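Adenylosuccinate lyase (Francisella tularensis subsp. tularensis SCHU S4, PDB 4EEI) probably cleaves adenylosuccinate to AMP and fumarate, and SAICAR to AICAR and fumarate, in purine biosynthesis, and binds AMP in the crystal. Local coordinates at residues Glu27-Glu32 with Ala199-Leu204; Ser111-Asp116 with Lys166-Phe171; Arg282-His287 with Phe317-Tyr322; Ala44-Ala49 with Ala82-Phe87. All coordinates share one frame; numbering follows the deposited sequence. Where two conformers were deposited one is given.

Contact 1. Residues Glu27-Glu32 with Ala199-Leu204; sequences ELAILE and ADILGL
Ile201 reaches across to helix 16-33 and sets its terminal methyl on the carboxylate of Glu32. CD1 of Ile201 stands over the carboxylate face, 3.6 Å from Glu32 CD and nearly as close to both oxygens, while also touching the backbone, 3.8 Å from Ala29 O. The branch gets there because CG1 lies beside the backbone N (chi1 -74°) and the chain then runs outward. The other branch, CG2 of Ile201, lies 4.1 Å from Ala29 CB, and Ala29 CB also meets Leu202 CD2 at 3.8 Å. This is helix-to-helix packing away from the AMP pocket of this lyase 1 family protein: the small alanine lets helix 16-33 approach the C-terminal end of helix 192-202, with Ala29 CA and Ile201 CA 6.1 Å apart. Helix 192-202 stops at Gly203, whose positive phi turns the chain away, and Ala199 O accepts from both Gly203 N (2.8 Å) and Leu204 N (3.3 Å). Further out, Glu32 OE1 has a weak, long ion pair with Arg48, and Leu28 and Leu31 pack on Ile47 of helix 43-50. On another side of helix 16-33, Glu27 OE2 is hydrogen-bonded to His89 ND1.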
loop_
_atom_site.group_PDB
_atom_site.type_symbol
_atom_site.label_atom_id
_atom_site.label_comp_id
_atom_site.label_asym_id
_atom_site.label_seq_id
_atom_site.Cartn_x
_atom_site.Cartn_y
_atom_site.Cartn_z
ATOM N N GLU B 27 14.572 12.074 -30.724
ATOM C CA GLU B 27 14.908 11.508 -32.034
ATOM C C GLU B 27 15.957 12.360 -32.748
ATOM O O GLU B 27 16.849 11.837 -33.419
ATOM C CB GLU B 27 13.666 11.421 -32.936
ATOM C CG GLU B 27 12.611 10.393 -32.524
ATOM C CD GLU B 27 12.919 8.976 -33.009
ATOM O OE1 GLU B 27 14.064 8.710 -33.447
ATOM O OE2 GLU B 27 12.003 8.121 -32.952
ATOM N N LEU B 28 15.851 13.675 -32.607
ATOM C CA LEU B 28 16.744 14.569 -33.337
ATOM C C LEU B 28 18.096 14.660 -32.651
ATOM O O LEU B 28 19.099 14.967 -33.286
ATOM C CB LEU B 28 16.116 15.955 -33.483
ATOM C CG LEU B 28 14.872 15.974 -34.362
ATOM C CD1 LEU B 28 14.286 17.376 -34.437
ATOM C CD2 LEU B 28 15.224 15.450 -35.748
ATOM N N ALA B 29 18.120 14.397 -31.348
ATOM C CA ALA B 29 19.389 14.365 -30.618
ATOM C C ALA B 29 20.276 13.215 -31.102
ATOM O O ALA B 29 21.463 13.413 -31.393
ATOM C CB ALA B 29 19.148 14.268 -29.119
ATOM N N ILE B 30 19.713 12.010 -31.187
ATOM C CA ILE B 30 20.490 10.877 -31.681
ATOM C C ILE B 30 20.778 11.034 -33.181
ATOM O O ILE B 30 21.857 10.676 -33.658
ATOM C CB ILE B 30 19.817 9.515 -31.354
ATOM C CG1 ILE B 30 20.742 8.357 -31.736
ATOM C CG2 ILE B 30 18.466 9.377 -32.051
ATOM C CD1 ILE B 30 22.075 8.399 -31.016
ATOM N N LEU B 31 19.835 11.602 -33.925
ATOM C CA LEU B 31 20.042 11.792 -35.362
ATOM C C LEU B 31 21.211 12.740 -35.610
ATOM O O LEU B 31 22.030 12.507 -36.498
ATOM C CB LEU B 31 18.769 12.317 -36.037
ATOM C CG LEU B 31 18.798 12.527 -37.555
ATOM C CD1 LEU B 31 19.034 11.224 -38.299
ATOM C CD2 LEU B 31 17.499 13.182 -38.036
ATOM N N GLU B 32 21.293 13.802 -34.813
ATOM C CA GLU B 32 22.383 14.768 -34.942
ATOM C C GLU B 32 23.712 14.119 -34.560
ATOM O O GLU B 32 24.736 14.337 -35.208
ATOM C CB GLU B 32 22.112 16.003 -34.068
ATOM C CG GLU B 32 23.241 17.034 -34.071
ATOM C CD GLU B 32 22.890 18.318 -33.328
ATOM O OE1 GLU B 32 21.689 18.575 -33.082
ATOM O OE2 GLU B 32 23.828 19.071 -32.990
ATOM N N ALA B 199 23.096 12.366 -25.586
ATOM C CA ALA B 199 22.776 12.716 -24.199
ATOM C C ALA B 199 23.271 14.116 -23.848
ATOM O O ALA B 199 22.586 14.868 -23.142
ATOM C CB ALA B 199 23.354 11.681 -23.238
ATOM N N ASP B 200 24.456 14.471 -24.344
ATOM C CA ASP B 200 25.006 15.808 -24.106
ATOM C C ASP B 200 24.147 16.899 -24.754
ATOM O O ASP B 200 24.000 17.998 -24.213
ATOM C CB ASP B 200 26.444 15.913 -24.624
ATOM C CG ASP B 200 27.449 15.204 -23.725
ATOM O OD1 ASP B 200 27.096 14.853 -22.577
ATOM O OD2 ASP B 200 28.601 15.010 -24.175
ATOM N N ILE B 201 23.584 16.594 -25.918
ATOM C CA ILE B 201 22.660 17.524 -26.569
ATOM C C ILE B 201 21.412 17.727 -25.704
ATOM O O ILE B 201 20.901 18.843 -25.580
ATOM C CB ILE B 201 22.289 17.041 -27.991
ATOM C CG1 ILE B 201 23.473 17.252 -28.941
ATOM C CG2 ILE B 201 21.078 17.789 -28.526
ATOM C CD1 ILE B 201 23.370 16.471 -30.232
ATOM N N LEU B 202 20.938 16.655 -25.081
ATOM C CA LEU B 202 19.736 16.728 -24.254
ATOM C C LEU B 202 20.003 17.334 -22.879
ATOM O O LEU B 202 19.094 17.904 -22.261
ATOM C CB LEU B 202 19.102 15.345 -24.105
ATOM C CG LEU B 202 18.540 14.746 -25.390
ATOM C CD1 LEU B 202 17.935 13.357 -25.122
ATOM C CD2 LEU B 202 17.502 15.697 -26.003
ATOM N N GLY B 203 21.238 17.206 -22.395
ATOM C CA GLY B 203 21.603 17.760 -21.099
ATOM C C GLY B 203 21.299 16.832 -19.929
ATOM O O GLY B 203 21.023 17.292 -18.821
ATOM N N LEU B 204 21.338 15.524 -20.175
ATOM C CA LEU B 204 21.144 14.529 -19.122
ATOM C C LEU B 204 22.222 13.447 -19.225
ATOM O O LEU B 204 22.737 13.188 -20.311
ATOM C CB LEU B 204 19.750 13.891 -19.213
ATOM C CG LEU B 204 18.569 14.746 -18.746
ATOM C CD1 LEU B 204 17.265 13.957 -18.810
ATOM C CD2 LEU B 204 18.811 15.259 -17.334
#

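Contact 2. Residues Ser111-Asp116 with Lys166-Phe171; sequences SYVIKD and KDLKDF
Leu168 and Lys169 meet Val113 and Ile114 where two long helices of the central bundle, 94-131 and 151-173, run antiparallel. Bundles of long helices of this kind form the core of the fumarase/aspartase superfamily, to which lyase 1 proteins belong. The axes of the two segments make an angle of 150° and approach to 10.4 Å. Lys166 begins the second segment on the outer side of its helix, where its NZ makes a salt bridge one turn ahead to Asp170 OD2 (2.9 Å), using the syn lone pair of that oxygen. Asp167 serves the assembly: OD1 pairs with Lys221 of the second subunit, and OD2 with Arg164 of its own helix. Leu168 and Ile114 carry most of the contact. CD1 of Leu168 touches Val113 CG1 at 3.8 Å, the two side chains crossing at about a right angle, whereas Ile114 slides past the leucine in the opposite direction, its CG1 lying 4.1 Å from Leu168 CB. Leu168 also packs on Leu222, Ile225 and Ile229, so helix 217-244 closes the same apolar layer. Lys169, with CG beside the backbone N (chi1 -73°) and the chain extended beyond, reaches obliquely past Ile114 at the rim, its ammonium in a weak, long ion pair with Glu118. The lysine's apolar touch is made by Lys169 CE, which lies 4.2 Å from Ile114 CG2.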
loop_
_atom_site.group_PDB
_atom_site.type_symbol
_atom_site.label_atom_id
_atom_site.label_comp_id
_atom_site.label_asym_id
_atom_site.label_seq_id
_atom_site.Cartn_x
_atom_site.Cartn_y
_atom_site.Cartn_z
ATOM N N SER B 111 10.682 20.802 -12.067
ATOM C CA SER B 111 11.012 22.212 -11.933
ATOM C C SER B 111 9.880 22.960 -11.247
ATOM O O SER B 111 10.118 23.842 -10.420
ATOM C CB SER B 111 11.298 22.825 -13.306
ATOM O OG SER B 111 12.452 22.227 -13.865
ATOM N N TYR B 112 8.646 22.601 -11.589
ATOM C CA TYR B 112 7.478 23.249 -10.991
ATOM C C TYR B 112 7.265 22.791 -9.544
ATOM O O TYR B 112 6.923 23.599 -8.677
ATOM C CB TYR B 112 6.212 22.978 -11.815
ATOM C CG TYR B 112 6.088 23.806 -13.077
ATOM C CD1 TYR B 112 5.731 25.154 -13.022
ATOM C CD2 TYR B 112 6.304 23.241 -14.324
ATOM C CE1 TYR B 112 5.614 25.919 -14.179
ATOM C CE2 TYR B 112 6.185 23.999 -15.487
ATOM C CZ TYR B 112 5.841 25.332 -15.406
ATOM O OH TYR B 112 5.724 26.070 -16.565
ATOM N N VAL B 113 7.448 21.501 -9.293
ATOM C CA VAL B 113 7.287 20.963 -7.942
ATOM C C VAL B 113 8.288 21.614 -7.002
ATOM O O VAL B 113 7.936 22.028 -5.902
ATOM C CB VAL B 113 7.501 19.456 -7.930
ATOM C CG1 VAL B 113 7.412 18.907 -6.493
ATOM C CG2 VAL B 113 6.469 18.780 -8.830
ATOM N N ILE B 114 9.532 21.723 -7.454
ATOM C CA ILE B 114 10.597 22.293 -6.628
ATOM C C ILE B 114 10.335 23.773 -6.328
ATOM O O ILE B 114 10.501 24.232 -5.184
ATOM C CB ILE B 114 11.979 22.084 -7.289
ATOM C CG1 ILE B 114 12.387 20.618 -7.162
ATOM C CG2 ILE B 114 13.048 22.975 -6.634
ATOM C CD1 ILE B 114 13.647 20.253 -7.943
ATOM N N LYS B 115 9.909 24.521 -7.344
ATOM C CA LYS B 115 9.604 25.935 -7.153
ATOM C C LYS B 115 8.477 26.077 -6.145
ATOM O O LYS B 115 8.535 26.915 -5.238
ATOM C CB LYS B 115 9.185 26.587 -8.475
ATOM C CG LYS B 115 8.780 28.049 -8.327
ATOM C CD LYS B 115 8.094 28.587 -9.582
ATOM C CE LYS B 115 7.749 30.077 -9.449
ATOM N NZ LYS B 115 6.874 30.384 -8.274
ATOM N N ASP B 116 7.451 25.246 -6.293
ATOM C CA ASP B 116 6.295 25.333 -5.399
ATOM C C ASP B 116 6.582 24.794 -3.994
ATOM O O ASP B 116 6.042 25.304 -3.019
ATOM C CB ASP B 116 5.076 24.638 -6.014
ATOM C CG ASP B 116 4.514 25.402 -7.202
ATOM O OD1 ASP B 116 4.562 26.648 -7.187
ATOM O OD2 ASP B 116 4.037 24.759 -8.161
ATOM N N LYS B 166 15.505 19.288 0.017
ATOM C CA LYS B 166 16.859 18.820 -0.247
ATOM C C LYS B 166 16.861 17.480 -0.996
ATOM O O LYS B 166 17.656 17.295 -1.914
ATOM C CB LYS B 166 17.692 18.728 1.037
ATOM C CG LYS B 166 19.146 18.324 0.780
ATOM C CD LYS B 166 19.900 18.097 2.081
ATOM C CE LYS B 166 21.317 17.564 1.831
ATOM N NZ LYS B 166 21.355 16.154 1.313
ATOM N N ASP B 167 15.985 16.552 -0.609
ATOM C CA ASP B 167 15.867 15.271 -1.325
ATOM C C ASP B 167 15.594 15.520 -2.812
ATOM O O ASP B 167 16.200 14.883 -3.675
ATOM C CB ASP B 167 14.712 14.415 -0.770
ATOM C CG ASP B 167 14.961 13.899 0.645
ATOM O OD1 ASP B 167 16.133 13.888 1.083
ATOM O OD2 ASP B 167 13.969 13.480 1.309
ATOM N N LEU B 168 14.671 16.432 -3.108
ATOM C CA LEU B 168 14.284 16.697 -4.499
ATOM C C LEU B 168 15.400 17.378 -5.289
ATOM O O LEU B 168 15.650 17.041 -6.457
ATOM C CB LEU B 168 13.003 17.539 -4.578
ATOM C CG LEU B 168 11.661 16.854 -4.368
ATOM C CD1 LEU B 168 10.530 17.822 -4.658
ATOM C CD2 LEU B 168 11.542 15.626 -5.256
ATOM N N LYS B 169 16.068 18.341 -4.661
ATOM C CA LYS B 169 17.167 19.024 -5.326
ATOM C C LYS B 169 18.329 18.046 -5.560
ATOM O O LYS B 169 19.036 18.142 -6.569
ATOM C CB LYS B 169 17.608 20.254 -4.526
ATOM C CG LYS B 169 16.614 21.428 -4.613
ATOM C CD LYS B 169 17.142 22.660 -3.881
ATOM C CE LYS B 169 16.317 23.897 -4.219
ATOM N NZ LYS B 169 16.709 25.104 -3.437
ATOM N N ASP B 170 18.521 17.105 -4.640
ATOM C CA ASP B 170 19.522 16.057 -4.838
ATOM C C ASP B 170 19.163 15.200 -6.046
ATOM O O ASP B 170 20.021 14.856 -6.857
ATOM C CB ASP B 170 19.648 15.158 -3.603
ATOM C CG ASP B 170 20.422 15.817 -2.469
ATOM O OD1 ASP B 170 21.137 16.809 -2.730
ATOM O OD2 ASP B 170 20.317 15.329 -1.318
ATOM N N PHE B 171 17.893 14.842 -6.157
ATOM C CA PHE B 171 17.451 14.008 -7.273
ATOM C C PHE B 171 17.569 14.800 -8.559
ATOM O O PHE B 171 17.922 14.260 -9.601
ATOM C CB PHE B 171 16.010 13.569 -7.086
ATOM C CG PHE B 171 15.563 12.528 -8.076
ATOM C CD1 PHE B 171 14.961 12.893 -9.273
ATOM C CD2 PHE B 171 15.747 11.187 -7.807
ATOM C CE1 PHE B 171 14.547 11.913 -10.192
ATOM C CE2 PHE B 171 15.342 10.202 -8.718
ATOM C CZ PHE B 171 14.745 10.566 -9.910
#

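Contact 3. Residues Arg282-His287 with Phe317-Tyr322; sequences RMLRSH and FGIMVY
Within the long-helix bundle of the central region, helices 272-293 and 304-333 run antiparallel, the axes of the two segments 10.0 Å apart at an angle of 143°, and Leu284 fills the space between them. Its CG rests 3.8 Å from Ile319 CG2, the two side chains sliding past each other in opposite directions. One methyl of the leucine, CD1, also meets Met320 CE at 3.8 Å. Met320 starts to one side of the interface, but its chain bends at chi2 (64°) and again at chi3, which brings the methyl to Leu284, the two side chains crossing at about a right angle. On the other flank Ile319 sends CD1 to Met283 CB, again 3.8 Å away; the same chi1 (-70°) puts CG2 anti to the backbone N, facing Leu284. Behind this apolar layer, Met283 O lies 3.5 Å above the His287 ring plane, over the ring centre, and His287 ND1 is hydrogen-bonded to Asn316 ND2. The neighbouring faces belong to other elements and subunits. Met320 continues onto Val113 and Ile229, whereas Met283 and Ile319 pack on Ile290 and Phe311, respectively, of the third subunit. Arg285 NH2 makes salt bridges with Glu234 of its own chain and Glu293 of the third subunit. No hydrogen bond crosses between the two segments, so their cohesion comes from the fit of branched and flexible apolar side chains, while the polar and charged groups engage partners elsewhere, some of them across the subunit boundary.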
loop_
_atom_site.group_PDB
_atom_site.type_symbol
_atom_site.label_atom_id
_atom_site.label_comp_id
_atom_site.label_asym_id
_atom_site.label_seq_id
_atom_site.Cartn_x
_atom_site.Cartn_y
_atom_site.Cartn_z
ATOM N N ARG B 282 -3.567 11.341 0.400
ATOM C CA ARG B 282 -3.899 9.921 0.263
ATOM C C ARG B 282 -3.645 9.430 -1.160
ATOM O O ARG B 282 -3.195 8.301 -1.366
ATOM C CB ARG B 282 -5.354 9.652 0.666
ATOM C CG ARG B 282 -5.633 9.857 2.142
ATOM C CD ARG B 282 -7.079 9.588 2.523
ATOM N NE ARG B 282 -7.287 10.039 3.897
ATOM C CZ ARG B 282 -8.411 10.559 4.372
ATOM N NH1 ARG B 282 -9.490 10.676 3.596
ATOM N NH2 ARG B 282 -8.451 10.958 5.637
ATOM N N MET B 283 -3.966 10.287 -2.127
ATOM C CA MET B 283 -3.756 9.967 -3.534
ATOM C C MET B 283 -2.272 9.783 -3.851
ATOM O O MET B 283 -1.886 8.800 -4.479
ATOM C CB MET B 283 -4.335 11.066 -4.433
ATOM C CG MET B 283 -5.851 11.190 -4.406
ATOM S SD MET B 283 -6.705 9.692 -4.951
ATOM C CE MET B 283 -5.794 9.300 -6.457
ATOM N N LEU B 284 -1.449 10.734 -3.412
ATOM C CA LEU B 284 -0.004 10.710 -3.655
ATOM C C LEU B 284 0.618 9.485 -3.019
ATOM O O LEU B 284 1.501 8.838 -3.598
ATOM C CB LEU B 284 0.651 11.982 -3.101
ATOM C CG LEU B 284 0.301 13.274 -3.837
ATOM C CD1 LEU B 284 0.773 14.487 -3.029
ATOM C CD2 LEU B 284 0.972 13.276 -5.214
ATOM N N ARG B 285 0.144 9.148 -1.826
ATOM C CA ARG B 285 0.667 7.997 -1.114
ATOM C C ARG B 285 0.320 6.704 -1.851
ATOM O O ARG B 285 1.096 5.749 -1.840
ATOM C CB ARG B 285 0.124 7.989 0.322
ATOM C CG ARG B 285 0.531 6.786 1.147
ATOM C CD ARG B 285 0.360 7.048 2.650
ATOM N NE ARG B 285 -1.001 7.438 3.029
ATOM C CZ ARG B 285 -1.344 8.667 3.412
ATOM N NH1 ARG B 285 -0.427 9.625 3.455
ATOM N NH2 ARG B 285 -2.600 8.945 3.753
ATOM N N SER B 286 -0.833 6.683 -2.516
ATOM C CA SER B 286 -1.271 5.472 -3.227
ATOM C C SER B 286 -0.368 5.124 -4.417
ATOM O O SER B 286 -0.302 3.970 -4.849
ATOM C CB SER B 286 -2.729 5.631 -3.700
ATOM O OG SER B 286 -2.809 6.489 -4.825
ATOM N N HIS B 287 0.333 6.122 -4.947
ATOM C CA HIS B 287 1.163 5.911 -6.134
ATOM C C HIS B 287 2.477 5.212 -5.837
ATOM O O HIS B 287 3.106 4.666 -6.750
ATOM C CB HIS B 287 1.476 7.250 -6.805
ATOM C CG HIS B 287 0.278 7.962 -7.339
ATOM N ND1 HIS B 287 0.261 9.320 -7.551
ATOM C CD2 HIS B 287 -0.948 7.507 -7.723
ATOM C CE1 HIS B 287 -0.917 9.680 -8.036
ATOM N NE2 HIS B 287 -1.663 8.593 -8.153
ATOM N N PHE B 317 2.222 14.364 -10.571
ATOM C CA PHE B 317 2.727 15.724 -10.700
ATOM C C PHE B 317 1.613 16.765 -10.618
ATOM O O PHE B 317 1.776 17.826 -9.995
ATOM C CB PHE B 317 3.544 15.874 -11.986
ATOM C CG PHE B 317 4.871 15.177 -11.923
ATOM C CD1 PHE B 317 5.901 15.699 -11.153
ATOM C CD2 PHE B 317 5.089 14.002 -12.622
ATOM C CE1 PHE B 317 7.137 15.054 -11.082
ATOM C CE2 PHE B 317 6.318 13.352 -12.556
ATOM C CZ PHE B 317 7.338 13.882 -11.782
ATOM N N GLY B 318 0.471 16.472 -11.233
ATOM C CA GLY B 318 -0.639 17.414 -11.197
ATOM C C GLY B 318 -1.146 17.641 -9.777
ATOM O O GLY B 318 -1.383 18.773 -9.358
ATOM N N ILE B 319 -1.321 16.564 -9.031
ATOM C CA ILE B 319 -1.792 16.682 -7.660
ATOM C C ILE B 319 -0.731 17.346 -6.780
ATOM O O ILE B 319 -1.060 18.164 -5.929
ATOM C CB ILE B 319 -2.143 15.302 -7.084
ATOM C CG1 ILE B 319 -3.406 14.756 -7.763
ATOM C CG2 ILE B 319 -2.352 15.385 -5.578
ATOM C CD1 ILE B 319 -3.642 13.257 -7.465
ATOM N N MET B 320 0.534 16.996 -6.983
ATOM C CA MET B 320 1.600 17.550 -6.144
ATOM C C MET B 320 1.674 19.067 -6.300
ATOM O O MET B 320 1.733 19.804 -5.314
ATOM C CB MET B 320 2.958 16.921 -6.484
ATOM C CG MET B 320 4.122 17.512 -5.681
ATOM S SD MET B 320 3.964 17.178 -3.915
ATOM C CE MET B 320 4.398 15.446 -3.858
ATOM N N VAL B 321 1.679 19.538 -7.538
ATOM C CA VAL B 321 1.734 20.977 -7.774
ATOM C C VAL B 321 0.475 21.668 -7.233
ATOM O O VAL B 321 0.560 22.696 -6.548
ATOM C CB VAL B 321 1.948 21.296 -9.258
ATOM C CG1 VAL B 321 1.791 22.792 -9.512
ATOM C CG2 VAL B 321 3.340 20.830 -9.693
ATOM N N TYR B 322 -0.690 21.098 -7.524
ATOM C CA TYR B 322 -1.952 21.636 -6.987
ATOM C C TYR B 322 -1.910 21.734 -5.465
ATOM O O TYR B 322 -2.289 22.756 -4.890
ATOM C CB TYR B 322 -3.147 20.766 -7.409
ATOM C CG TYR B 322 -4.470 21.236 -6.820
ATOM C CD1 TYR B 322 -5.253 22.156 -7.489
ATOM C CD2 TYR B 322 -4.930 20.749 -5.595
ATOM C CE1 TYR B 322 -6.457 22.600 -6.962
ATOM C CE2 TYR B 322 -6.139 21.193 -5.053
ATOM C CZ TYR B 322 -6.892 22.109 -5.749
ATOM O OH TYR B 322 -8.091 22.564 -5.237
#

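Contact 4. Residues Ala44-Ala49 with Ala82-Phe87; sequences AAEIRA and AETGKF
Two flat groups lie to the side of the contact between Ile47 and Thr84, each resting on its own segment. The Arg48 guanidinium has Ala44 O above one face, 3.9 Å from its plane and offset toward the rim. The Phe87 ring carries Lys86 CG above one face, 4.2 Å from the plane and over the ring centre, and also meets Phe90 in a T-shaped pair. The contact itself is small, methyl and methylene against a methyl, and methyl against a carbonyl oxygen. CG1 of Ile47 lies 3.9 Å from Thr84 CG2 as the two side chains slide past each other in opposite directions, and Ile47 CD1 reaches the backbone at Thr84 O, also 3.9 Å away. Thr84 turns its methyl, CG2, to the helix because OG1 sits beside the backbone N (chi1 -65°), where it is hydrogen-bonded to Thr81 OG1. A marginal touch joins Glu46 CG to the same methyl; the carboxylate of Glu46 pairs with Arg50. Thr84 belongs to a type I beta turn from Glu83 to Lys86, closed by Lys86 N to Glu83 O at 3.1 Å. The contact thus sets helix 43-50 against the loop between helices 68-77 and 94-131, and Lys86 NZ ties that loop to Thr364 O of the second subunit. With the threonine hydroxyl engaged within its own loop, only van der Waals contact holds the two segments directly to each other.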
loop_
_atom_site.group_PDB
_atom_site.type_symbol
_atom_site.label_atom_id
_atom_site.label_comp_id
_atom_site.label_asym_id
_atom_site.label_seq_id
_atom_site.Cartn_x
_atom_site.Cartn_y
_atom_site.Cartn_z
ATOM N N ALA B 44 19.393 16.627 -39.152
ATOM C CA ALA B 44 18.627 16.868 -37.930
ATOM C C ALA B 44 18.125 18.312 -37.865
ATOM O O ALA B 44 16.993 18.570 -37.453
ATOM C CB ALA B 44 19.464 16.534 -36.707
ATOM N N ALA B 45 18.964 19.259 -38.268
ATOM C CA ALA B 45 18.575 20.666 -38.207
ATOM C C ALA B 45 17.446 20.970 -39.191
ATOM O O ALA B 45 16.572 21.800 -38.922
ATOM C CB ALA B 45 19.773 21.556 -38.476
ATOM N N GLU B 46 17.488 20.307 -40.343
ATOM C CA GLU B 46 16.460 20.459 -41.370
ATOM C C GLU B 46 15.095 20.013 -40.842
ATOM O O GLU B 46 14.097 20.726 -40.971
ATOM C CB GLU B 46 16.839 19.629 -42.595
ATOM C CG GLU B 46 15.772 19.551 -43.674
ATOM C CD GLU B 46 15.780 20.753 -44.601
ATOM O OE1 GLU B 46 16.578 21.684 -44.363
ATOM O OE2 GLU B 46 14.989 20.764 -45.572
ATOM N N ILE B 47 15.067 18.831 -40.235
ATOM C CA ILE B 47 13.831 18.272 -39.704
ATOM C C ILE B 47 13.338 19.093 -38.512
ATOM O O ILE B 47 12.139 19.357 -38.376
ATOM C CB ILE B 47 14.021 16.788 -39.325
ATOM C CG1 ILE B 47 14.358 15.965 -40.575
ATOM C CG2 ILE B 47 12.784 16.236 -38.625
ATOM C CD1 ILE B 47 14.635 14.485 -40.296
ATOM N N ARG B 48 14.272 19.510 -37.662
ATOM C CA ARG B 48 13.954 20.338 -36.500
ATOM C C ARG B 48 13.196 21.604 -36.896
ATOM O O ARG B 48 12.260 22.011 -36.213
ATOM C CB ARG B 48 15.243 20.699 -35.745
ATOM C CG ARG B 48 15.042 21.526 -34.478
ATOM C CD ARG B 48 16.345 21.667 -33.679
ATOM N NE ARG B 48 16.843 20.391 -33.159
ATOM C CZ ARG B 48 17.977 19.803 -33.546
ATOM N NH1 ARG B 48 18.754 20.371 -34.458
ATOM N NH2 ARG B 48 18.346 18.646 -33.009
ATOM N N ALA B 49 13.580 22.204 -38.016
ATOM C CA ALA B 49 13.002 23.485 -38.435
ATOM C C ALA B 49 11.610 23.381 -39.061
ATOM O O ALA B 49 10.895 24.377 -39.160
ATOM C CB ALA B 49 13.955 24.201 -39.399
ATOM N N ALA B 82 11.677 10.974 -48.965
ATOM C CA ALA B 82 12.156 9.671 -48.514
ATOM C C ALA B 82 13.626 9.761 -48.117
ATOM O O ALA B 82 14.068 9.105 -47.167
ATOM C CB ALA B 82 11.957 8.632 -49.597
ATOM N N GLU B 83 14.372 10.589 -48.845
ATOM C CA GLU B 83 15.791 10.814 -48.568
ATOM C C GLU B 83 16.029 11.459 -47.197
ATOM O O GLU B 83 16.796 10.943 -46.380
ATOM C CB GLU B 83 16.414 11.686 -49.661
ATOM C CG GLU B 83 17.913 11.902 -49.514
ATOM C CD GLU B 83 18.734 10.730 -50.033
ATOM O OE1 GLU B 83 18.311 10.098 -51.026
ATOM O OE2 GLU B 83 19.804 10.445 -49.448
ATOM N N THR B 84 15.377 12.591 -46.956
ATOM C CA THR B 84 15.550 13.329 -45.706
ATOM C C THR B 84 15.168 12.506 -44.477
ATOM O O THR B 84 15.826 12.580 -43.437
ATOM C CB THR B 84 14.731 14.633 -45.722
ATOM O OG1 THR B 84 15.251 15.500 -46.737
ATOM C CG2 THR B 84 14.806 15.340 -44.379
ATOM N N GLY B 85 14.110 11.713 -44.593
ATOM C CA GLY B 85 13.640 10.943 -43.457
ATOM C C GLY B 85 14.326 9.596 -43.327
ATOM O O GLY B 85 13.986 8.812 -42.440
ATOM N N LYS B 86 15.301 9.333 -44.193
ATOM C CA LYS B 86 15.940 8.017 -44.250
ATOM C C LYS B 86 16.520 7.511 -42.923
ATOM O O LYS B 86 16.352 6.337 -42.568
ATOM C CB LYS B 86 17.030 7.995 -45.319
ATOM C CG LYS B 86 17.733 6.664 -45.402
ATOM C CD LYS B 86 18.517 6.502 -46.690
ATOM C CE LYS B 86 19.006 5.076 -46.808
ATOM N NZ LYS B 86 19.769 4.797 -48.059
ATOM N N PHE B 87 17.213 8.383 -42.201
ATOM C CA PHE B 87 17.895 7.956 -40.989
ATOM C C PHE B 87 17.112 8.315 -39.736
ATOM O O PHE B 87 17.619 8.196 -38.621
ATOM C CB PHE B 87 19.316 8.520 -40.942
ATOM C CG PHE B 87 20.239 7.903 -41.958
ATOM C CD1 PHE B 87 20.665 8.624 -43.066
ATOM C CD2 PHE B 87 20.660 6.594 -41.816
ATOM C CE1 PHE B 87 21.509 8.053 -44.002
ATOM C CE2 PHE B 87 21.501 6.017 -42.745
ATOM C CZ PHE B 87 21.927 6.745 -43.841
#

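Contacts 2 and 3 are buried in the central helix bundle and adjoin directly, Val113 of 111-116 packing on Phe317, Met320 and Val321 of 317-322, with helix 217-244 lining both. Contacts 1 and 4 lie toward one end of the elongated chain, are only partly buried, and share a boundary: helices 16-33 and 43-50 meet there through Glu32 with Ala44 and Arg48. No hydrogen bond crosses any of the four. In the core, mostly aliphatic and methionine side chains interdigitate between antiparallel helices; at the periphery mainly an isoleucine meets alanine, threonine, a carboxylate or a backbone oxygen. Neighbouring subunits approach contacts 2, 3 and 4, but not contact 1.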